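Possible galactose mutarotase (Streptomyces platensis subsp. rosaceus, PDB 4RNL) is of unknown function but probably interconverts the alpha and beta anomers of galactose or a related aldose, as aldose 1-epimerases do. Local coordinates at residues 44-49 and 68-73; 76-81 and 297-302; 155-158 and 163-166. One frame throughout, in Å; residues are numbered along the deposited sequence.

Contact 1 (44-49 and 68-73); sequences IVQTVE and ASYAAH. With PO4 (phosphate ion), chain H.
Tyr70 has its CG anti to the carbonyl carbon (chi1 -77°), which carries the phenol from helix 67-72 across to Ile44 and Gln46. Ile44 holds CG2 anti to its backbone N and CG1 beside it (chi1 -76°): CG2 comes obliquely to Tyr70 CE1 at 3.6 Å, and CD1, ending the other branch, lies 3.7 Å from Tyr70 CD1. Gln46 crosses the phenol end at about a right angle, its CG 3.4 Å from Tyr70 OH, while its NE2 donates to Phe64 O and its OE1 accepts from Arg24 NH1. Strand 45-51 is bulged here: Gln46 and Thr47 both face Arg37 of strand 35-39, a classic beta bulge in a five-stranded antiparallel sheet. The hydroxyl of Tyr70 donates in the ring plane to a water 2.6 Å from OH, which donates to Val45 O (2.9 Å); Tyr70 OH also accepts from Phe64 N. A leucine in place of Tyr70 would probably leave that water without its donor and Phe64 N without its acceptor. Past the helix end, His73 ND1 donates to O3 of a phosphate (2.6 Å), probably from the crystallisation liquor, which Gly75 N also binds.

Contact 2 (76-81 and 297-302); sequences SYFGAL and VPYGPA
Tyr299 is the residue of 297-302 that meets Phe78. The chain comes to it through Val297 and the exposed Pro298, in extended conformation, and at Tyr299 itself backbone hydrogen bonds to Gly289 and Leu291 fix the loop. From there the side chain turns inward, CG anti to the carbonyl carbon (chi1 -70°). One side of its ring, CD2 and CE2, meets the far end of the Phe78 ring: Tyr299 CD2 stands 3.8 Å from Phe78 CZ, and Tyr299 CE2 4.0 Å from Phe78 CE2. The ring planes are 84° apart and the centroids are separated by 5.7 Å. Beyond the ring, Tyr299 OH is hydrogen-bonded to Asp190 OD2 and accepts from Gly63 N, so the polar tip of this buried residue has its own partners while its CD2-CE2 side packs on Phe78.

Phe78 is presented by a type II beta turn from Tyr77 to Ala80, closed by Ala80 N to Tyr77 O at 3.2 Å. Gly79 takes the third position with positive phi, which favours glycine. Ser76 CB sits over the centre of the Phe78 ring, 3.5 Å above its plane, and Ser76 OG is hydrogen-bonded to His286 NE2. Tyr184 meets the same phenylalanine edge-to-face, and Phe64 adds a further ring to this aromatic cluster.

After Tyr299 the chain moves off. A beta carbon on Gly300 would run into Pro301 CD; Pro301 is exposed, and Ala302, in the left-handed backbone region, leads on toward strand 305-310 of the seven-stranded antiparallel sheet.

Contact 3 (155-158 and 163-166); sequences TYTL and LRIV
The Tyr156 ring has Ile165 CG2 over one face, and the longer branch of the same isoleucine runs beside the ring, pointing the same way. Ile165 CG1 comes to 3.9 Å from Tyr156 CD2 and Ile165 CD1 to 4.0 Å from Tyr156 CE2. At the far end of the ring, Tyr156 OH makes a weak hydrogen bond to Gly43 O. On the other sheet face, the Arg164 guanidinium has a water in plane at its edge; that water binds Thr157 OG1 at 2.8 Å, but its bond to Arg164 NH1 is weak, and the arginine has two conformers. Thr157 OG1 lies between its backbone N and carbonyl carbon (chi1 53°), a position that lays it alongside Arg164 CB at 3.7 Å. A second water joins Thr155 OG1 to Val166 O, and Thr155 OG1 is also hydrogen-bonded to Gln134 NE2.

Between these two sets of side chains runs an antiparallel beta hairpin. Thr155 with Val166 and Thr157 with Arg164 are hydrogen-bonded pairs, all four bonds near straight; Arg164 N to Thr157 O spans 2.8 Å at 176°. Leu163 folds its CD1 back to 3.5 Å from Thr157 O.

In the nine-stranded sheet the hairpin is flanked by strand 132-139, hydrogen-bonded through Tyr156 to Val133, with Leu158 bonded to Gly131 just before it, and by strand 332-342, bonded through Leu163 and Ile165 and salt-bridged from Arg164 NE to Glu335.

How the contacts relate
No two contacts share a segment: contact 1 joins a strand of the five-stranded sheet to a helix, contact 2 two loops, and contact 3 neighbouring strands of the nine-stranded sheet. Contacts 1 and 2 are wholly buried and rest on side chains, one a single tyrosine ring against aliphatic branches, with a bridging water, the other an aromatic pair with no hydrogen bond between its segments. Contact 3 is backbone-bonded, buried on the Tyr156 and Leu163 face and partly open on the threonine and arginine face. Contacts 1 and 2 adjoin: Val45 N and Gly79 O, 2.7 Å apart, probably form a hydrogen bond. Contact 3 touches both through Tyr156: CE2 on Val45 CG2, OH against Leu81 CB.

Contact 1 (44-49 and 68-73)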
loop_
_atom_site.group_PDB
_atom_site.type_symbol
_atom_site.label_atom_id
_atom_site.label_comp_id
_atom_site.label_asym_id
_atom_site.label_seq_id
_atom_site.Cartn_x
_atom_site.Cartn_y
_atom_site.Cartn_z
ATOM N N ILE A 44 5.318 -1.827 8.295
ATOM C CA ILE A 44 4.127 -2.654 8.135
ATOM C C ILE A 44 2.970 -2.186 9.017
ATOM O O ILE A 44 3.122 -1.998 10.219
ATOM C CB ILE A 44 4.454 -4.136 8.433
ATOM C CG1 ILE A 44 5.206 -4.752 7.246
ATOM C CG2 ILE A 44 3.179 -4.937 8.674
ATOM C CD1 ILE A 44 6.027 -5.990 7.632
ATOM N N VAL A 45 1.810 -1.982 8.408
ATOM C CA VAL A 45 0.599 -1.761 9.178
ATOM C C VAL A 45 0.106 -3.144 9.594
ATOM O O VAL A 45 -0.469 -3.891 8.788
ATOM C CB VAL A 45 -0.470 -1.017 8.342
ATOM C CG1 VAL A 45 -1.761 -0.860 9.141
ATOM C CG2 VAL A 45 0.058 0.352 7.912
ATOM N N GLN A 46 0.351 -3.492 10.851
ATOM C CA GLN A 46 0.072 -4.841 11.337
ATOM C C GLN A 46 -1.410 -5.054 11.598
ATOM O O GLN A 46 -1.961 -6.112 11.270
ATOM C CB GLN A 46 0.849 -5.128 12.622
ATOM C CG GLN A 46 0.823 -6.599 12.990
ATOM C CD GLN A 46 0.452 -6.813 14.430
ATOM O OE1 GLN A 46 0.405 -5.864 15.215
ATOM N NE2 GLN A 46 0.178 -8.060 14.793
ATOM N N THR A 47 -2.054 -4.063 12.201
ATOM C CA THR A 47 -3.492 -4.155 12.450
ATOM C C THR A 47 -4.202 -2.808 12.292
ATOM O O THR A 47 -3.621 -1.743 12.518
ATOM C CB THR A 47 -3.818 -4.723 13.853
ATOM O OG1 THR A 47 -3.070 -4.013 14.844
ATOM C CG2 THR A 47 -3.507 -6.218 13.959
ATOM N N VAL A 48 -5.468 -2.885 11.897
ATOM C CA VAL A 48 -6.363 -1.742 11.800
ATOM C C VAL A 48 -7.693 -2.183 12.407
ATOM O O VAL A 48 -8.294 -3.161 11.951
ATOM C CB VAL A 48 -6.595 -1.327 10.327
ATOM C CG1 VAL A 48 -7.661 -0.253 10.245
ATOM C CG2 VAL A 48 -5.296 -0.829 9.688
ATOM N N GLU A 49 -8.136 -1.493 13.451
ATOM C CA GLU A 49 -9.389 -1.840 14.119
ATOM C C GLU A 49 -10.352 -0.664 14.082
ATOM O O GLU A 49 -9.965 0.464 14.377
ATOM C CB GLU A 49 -9.118 -2.249 15.569
ATOM C CG GLU A 49 -8.360 -3.571 15.679
ATOM C CD GLU A 49 -7.725 -3.771 17.039
ATOM O OE1 GLU A 49 -8.317 -4.487 17.868
ATOM O OE2 GLU A 49 -6.631 -3.212 17.278
ATOM N N ALA A 68 7.774 -13.208 13.283
ATOM C CA ALA A 68 8.352 -14.340 12.554
ATOM C C ALA A 68 7.582 -14.673 11.280
ATOM O O ALA A 68 8.179 -15.021 10.259
ATOM C CB ALA A 68 8.440 -15.566 13.454
ATOM N N SER A 69 6.259 -14.548 11.342
ATOM C CA SER A 69 5.407 -14.821 10.186
ATOM C C SER A 69 5.665 -13.811 9.066
ATOM O O SER A 69 5.720 -14.180 7.892
ATOM C CB SER A 69 3.925 -14.814 10.593
ATOM O OG SER A 69 3.578 -15.968 11.354
ATOM N N TYR A 70 5.817 -12.538 9.425
ATOM C CA TYR A 70 6.134 -11.504 8.439
ATOM C C TYR A 70 7.507 -11.726 7.820
ATOM O O TYR A 70 7.701 -11.522 6.616
ATOM C CB TYR A 70 6.095 -10.105 9.061
ATOM C CG TYR A 70 4.713 -9.553 9.281
ATOM C CD1 TYR A 70 3.989 -9.001 8.230
ATOM C CD2 TYR A 70 4.135 -9.568 10.542
ATOM C CE1 TYR A 70 2.712 -8.489 8.438
ATOM C CE2 TYR A 70 2.871 -9.059 10.760
ATOM C CZ TYR A 70 2.161 -8.524 9.708
ATOM O OH TYR A 70 0.893 -8.014 9.927
ATOM N N ALA A 71 8.464 -12.114 8.655
ATOM C CA ALA A 71 9.818 -12.396 8.195
ATOM C C ALA A 71 9.839 -13.567 7.209
ATOM O O ALA A 71 10.574 -13.548 6.217
ATOM C CB ALA A 71 10.713 -12.696 9.381
ATOM N N ALA A 72 9.033 -14.586 7.494
ATOM C CA ALA A 72 9.021 -15.815 6.698
ATOM C C ALA A 72 8.095 -15.740 5.491
ATOM O O ALA A 72 8.270 -16.476 4.519
ATOM C CB ALA A 72 8.638 -17.010 7.574
ATOM N N HIS A 73 7.094 -14.867 5.559
ATOM C CA HIS A 73 6.104 -14.778 4.488
ATOM C C HIS A 73 5.905 -13.354 3.982
ATOM O O HIS A 73 4.796 -12.820 4.020
ATOM C CB HIS A 73 4.778 -15.398 4.940
ATOM C CG HIS A 73 4.920 -16.799 5.441
ATOM N ND1 HIS A 73 5.063 -17.878 4.596
ATOM C CD2 HIS A 73 4.967 -17.301 6.701
ATOM C CE1 HIS A 73 5.181 -18.985 5.311
ATOM N NE2 HIS A 73 5.131 -18.658 6.591
HETATM P P PO4 H . 5.509 -16.662 1.085
HETATM O O1 PO4 H . 5.607 -17.340 -0.261
HETATM O O2 PO4 H . 4.108 -16.131 1.280
HETATM O O3 PO4 H . 5.807 -17.680 2.161
HETATM O O4 PO4 H . 6.502 -15.520 1.153
HETATM O O HOH W 1 -0.277 -6.701 8.046
#

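Contact 2 (76-81 and 297-302)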
loop_
_atom_site.group_PDB
_atom_site.type_symbol
_atom_site.label_atom_id
_atom_site.label_comp_id
_atom_site.label_asym_id
_atom_site.label_seq_id
_atom_site.Cartn_x
_atom_site.Cartn_y
_atom_site.Cartn_z
ATOM N N SER A 76 3.468 -11.789 0.401
ATOM C CA SER A 76 2.132 -11.206 0.296
ATOM C C SER A 76 2.168 -9.697 0.439
ATOM O O SER A 76 1.185 -9.014 0.138
ATOM C CB SER A 76 1.209 -11.758 1.391
ATOM O OG SER A 76 0.904 -13.127 1.169
ATOM N N TYR A 77 3.290 -9.188 0.942
ATOM C CA TYR A 77 3.439 -7.774 1.271
ATOM C C TYR A 77 2.348 -7.248 2.209
ATOM O O TYR A 77 1.943 -6.094 2.092
ATOM C CB TYR A 77 3.491 -6.927 -0.011
ATOM C CG TYR A 77 4.706 -7.232 -0.856
ATOM C CD1 TYR A 77 4.697 -8.283 -1.763
ATOM C CD2 TYR A 77 5.871 -6.495 -0.715
ATOM C CE1 TYR A 77 5.818 -8.578 -2.530
ATOM C CE2 TYR A 77 7.005 -6.784 -1.475
ATOM C CZ TYR A 77 6.970 -7.831 -2.373
ATOM O OH TYR A 77 8.087 -8.120 -3.136
ATOM N N PHE A 78 1.875 -8.082 3.135
ATOM C CA PHE A 78 0.838 -7.647 4.072
ATOM C C PHE A 78 1.242 -6.354 4.777
ATOM O O PHE A 78 2.332 -6.272 5.338
ATOM C CB PHE A 78 0.567 -8.726 5.124
ATOM C CG PHE A 78 -0.226 -9.895 4.613
ATOM C CD1 PHE A 78 -1.116 -9.747 3.553
ATOM C CD2 PHE A 78 -0.089 -11.144 5.202
ATOM C CE1 PHE A 78 -1.861 -10.837 3.098
ATOM C CE2 PHE A 78 -0.825 -12.236 4.749
ATOM C CZ PHE A 78 -1.710 -12.081 3.695
ATOM N N GLY A 79 0.367 -5.347 4.713
ATOM C CA GLY A 79 0.533 -4.077 5.410
ATOM C C GLY A 79 1.716 -3.195 5.042
ATOM O O GLY A 79 1.949 -2.159 5.683
ATOM N N ALA A 80 2.441 -3.559 3.990
ATOM C CA ALA A 80 3.809 -3.075 3.841
ATOM C C ALA A 80 3.981 -1.711 3.187
ATOM O O ALA A 80 3.287 -1.370 2.227
ATOM C CB ALA A 80 4.645 -4.110 3.100
ATOM N N LEU A 81 4.932 -0.946 3.721
ATOM C CA LEU A 81 5.490 0.212 3.028
ATOM C C LEU A 81 6.311 -0.359 1.870
ATOM O O LEU A 81 7.260 -1.114 2.089
ATOM C CB LEU A 81 6.398 0.980 3.998
ATOM C CG LEU A 81 6.970 2.373 3.708
ATOM C CD1 LEU A 81 7.774 2.854 4.910
ATOM C CD2 LEU A 81 7.833 2.399 2.494
ATOM N N VAL A 297 -7.636 -17.247 11.617
ATOM C CA VAL A 297 -8.309 -17.922 10.517
ATOM C C VAL A 297 -7.362 -17.951 9.326
ATOM O O VAL A 297 -6.747 -16.939 9.011
ATOM C CB VAL A 297 -9.598 -17.161 10.119
ATOM C CG1 VAL A 297 -10.265 -17.823 8.927
ATOM C CG2 VAL A 297 -10.562 -17.087 11.295
ATOM N N PRO A 298 -7.221 -19.116 8.679
ATOM C CA PRO A 298 -6.394 -19.179 7.465
ATOM C C PRO A 298 -6.977 -18.350 6.328
ATOM O O PRO A 298 -8.196 -18.360 6.117
ATOM C CB PRO A 298 -6.391 -20.673 7.100
ATOM C CG PRO A 298 -7.531 -21.281 7.874
ATOM C CD PRO A 298 -7.683 -20.447 9.116
ATOM N N TYR A 299 -6.114 -17.638 5.605
ATOM C CA TYR A 299 -6.554 -16.734 4.543
ATOM C C TYR A 299 -6.708 -17.471 3.211
ATOM O O TYR A 299 -5.740 -18.032 2.692
ATOM C CB TYR A 299 -5.533 -15.602 4.361
ATOM C CG TYR A 299 -5.465 -14.590 5.492
ATOM C CD1 TYR A 299 -6.594 -14.255 6.231
ATOM C CD2 TYR A 299 -4.269 -13.959 5.804
ATOM C CE1 TYR A 299 -6.531 -13.327 7.258
ATOM C CE2 TYR A 299 -4.190 -13.029 6.827
ATOM C CZ TYR A 299 -5.323 -12.717 7.547
ATOM O OH TYR A 299 -5.239 -11.791 8.564
ATOM N N GLY A 300 -7.918 -17.464 2.655
ATOM C CA GLY A 300 -8.147 -18.004 1.321
ATOM C C GLY A 300 -8.079 -16.895 0.282
ATOM O O GLY A 300 -7.865 -15.735 0.630
ATOM N N PRO A 301 -8.250 -17.242 -1.007
ATOM C CA PRO A 301 -8.236 -16.209 -2.049
ATOM C C PRO A 301 -9.301 -15.152 -1.769
ATOM O O PRO A 301 -10.390 -15.501 -1.297
ATOM C CB PRO A 301 -8.559 -16.992 -3.334
ATOM C CG PRO A 301 -9.206 -18.276 -2.856
ATOM C CD PRO A 301 -8.530 -18.582 -1.548
ATOM N N ALA A 302 -8.958 -13.887 -2.000
ATOM C CA ALA A 302 -9.854 -12.749 -1.768
ATOM C C ALA A 302 -10.205 -12.514 -0.293
ATOM O O ALA A 302 -11.228 -11.902 0.016
ATOM C CB ALA A 302 -11.117 -12.859 -2.627
#

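Contact 3 (155-158 and 163-166)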
loop_
_atom_site.group_PDB
_atom_site.type_symbol
_atom_site.label_atom_id
_atom_site.label_comp_id
_atom_site.label_asym_id
_atom_site.label_seq_id
_atom_site.Cartn_x
_atom_site.Cartn_y
_atom_site.Cartn_z
ATOM N N THR A 155 5.197 9.198 7.387
ATOM C CA THR A 155 4.591 9.599 8.642
ATOM C C THR A 155 3.180 9.055 8.715
ATOM O O THR A 155 2.357 9.320 7.837
ATOM C CB THR A 155 4.581 11.132 8.783
ATOM O OG1 THR A 155 5.921 11.631 8.655
ATOM C CG2 THR A 155 4.023 11.546 10.151
ATOM N N TYR A 156 2.912 8.286 9.764
ATOM C CA TYR A 156 1.614 7.657 9.971
ATOM C C TYR A 156 0.945 8.387 11.134
ATOM O O TYR A 156 1.461 8.366 12.251
ATOM C CB TYR A 156 1.783 6.188 10.380
ATOM C CG TYR A 156 2.513 5.264 9.409
ATOM C CD1 TYR A 156 3.896 5.344 9.244
ATOM C CD2 TYR A 156 1.826 4.275 8.712
ATOM C CE1 TYR A 156 4.575 4.474 8.381
ATOM C CE2 TYR A 156 2.495 3.401 7.843
ATOM C CZ TYR A 156 3.862 3.517 7.683
ATOM O OH TYR A 156 4.520 2.639 6.838
ATOM N N THR A 157 -0.184 9.045 10.891
ATOM C CA THR A 157 -0.902 9.702 11.992
ATOM C C THR A 157 -2.374 9.332 12.006
ATOM O O THR A 157 -2.945 8.937 10.990
ATOM C CB THR A 157 -0.777 11.225 11.941
ATOM O OG1 THR A 157 -1.172 11.688 10.644
ATOM C CG2 THR A 157 0.665 11.649 12.208
ATOM N N LEU A 158 -2.984 9.471 13.174
ATOM C CA LEU A 158 -4.362 9.062 13.355
ATOM C C LEU A 158 -5.135 10.235 13.911
ATOM O O LEU A 158 -4.680 10.899 14.841
ATOM C CB LEU A 158 -4.431 7.877 14.330
ATOM C CG LEU A 158 -5.803 7.323 14.707
ATOM C CD1 LEU A 158 -6.549 6.813 13.468
ATOM C CD2 LEU A 158 -5.654 6.207 15.744
ATOM N N LEU A 163 -6.846 7.337 9.237
ATOM C CA LEU A 163 -5.402 7.105 9.254
ATOM C C LEU A 163 -4.769 7.827 8.071
ATOM O O LEU A 163 -5.155 7.599 6.923
ATOM C CB LEU A 163 -5.096 5.610 9.118
ATOM C CG LEU A 163 -3.627 5.237 8.910
ATOM C CD1 LEU A 163 -2.833 5.518 10.179
ATOM C CD2 LEU A 163 -3.501 3.774 8.494
ATOM N N ARG A 164 -3.789 8.681 8.347
ATOM C CA ARG A 164 -3.123 9.433 7.282
ATOM C C ARG A 164 -1.687 8.958 7.118
ATOM O O ARG A 164 -0.957 8.805 8.094
ATOM C CB ARG A 164 -3.146 10.939 7.577
ATOM C CG ARG A 164 -2.354 11.784 6.579
ATOM C CD ARG A 164 -2.325 13.258 6.971
ATOM N NE ARG A 164 -3.507 13.980 6.497
ATOM C CZ ARG A 164 -4.550 14.291 7.258
ATOM N NH1 ARG A 164 -4.557 13.953 8.536
ATOM N NH2 ARG A 164 -5.581 14.944 6.744
ATOM N N ILE A 165 -1.282 8.701 5.874
ATOM C CA ILE A 165 0.109 8.311 5.618
ATOM C C ILE A 165 0.716 9.283 4.615
ATOM O O ILE A 165 0.252 9.372 3.476
ATOM C CB ILE A 165 0.224 6.875 5.052
ATOM C CG1 ILE A 165 -0.434 5.867 5.998
ATOM C CG2 ILE A 165 1.687 6.495 4.880
ATOM C CD1 ILE A 165 -0.495 4.432 5.431
ATOM N N VAL A 166 1.739 10.025 5.040
ATOM C CA VAL A 166 2.402 10.979 4.143
ATOM C C VAL A 166 3.815 10.488 3.901
ATOM O O VAL A 166 4.561 10.274 4.856
ATOM C CB VAL A 166 2.442 12.392 4.763
ATOM C CG1 VAL A 166 3.152 13.386 3.822
ATOM C CG2 VAL A 166 1.025 12.861 5.088
HETATM O O HOH W 2 6.498 12.321 6.037
HETATM O O HOH W 3 -3.777 12.667 10.772
#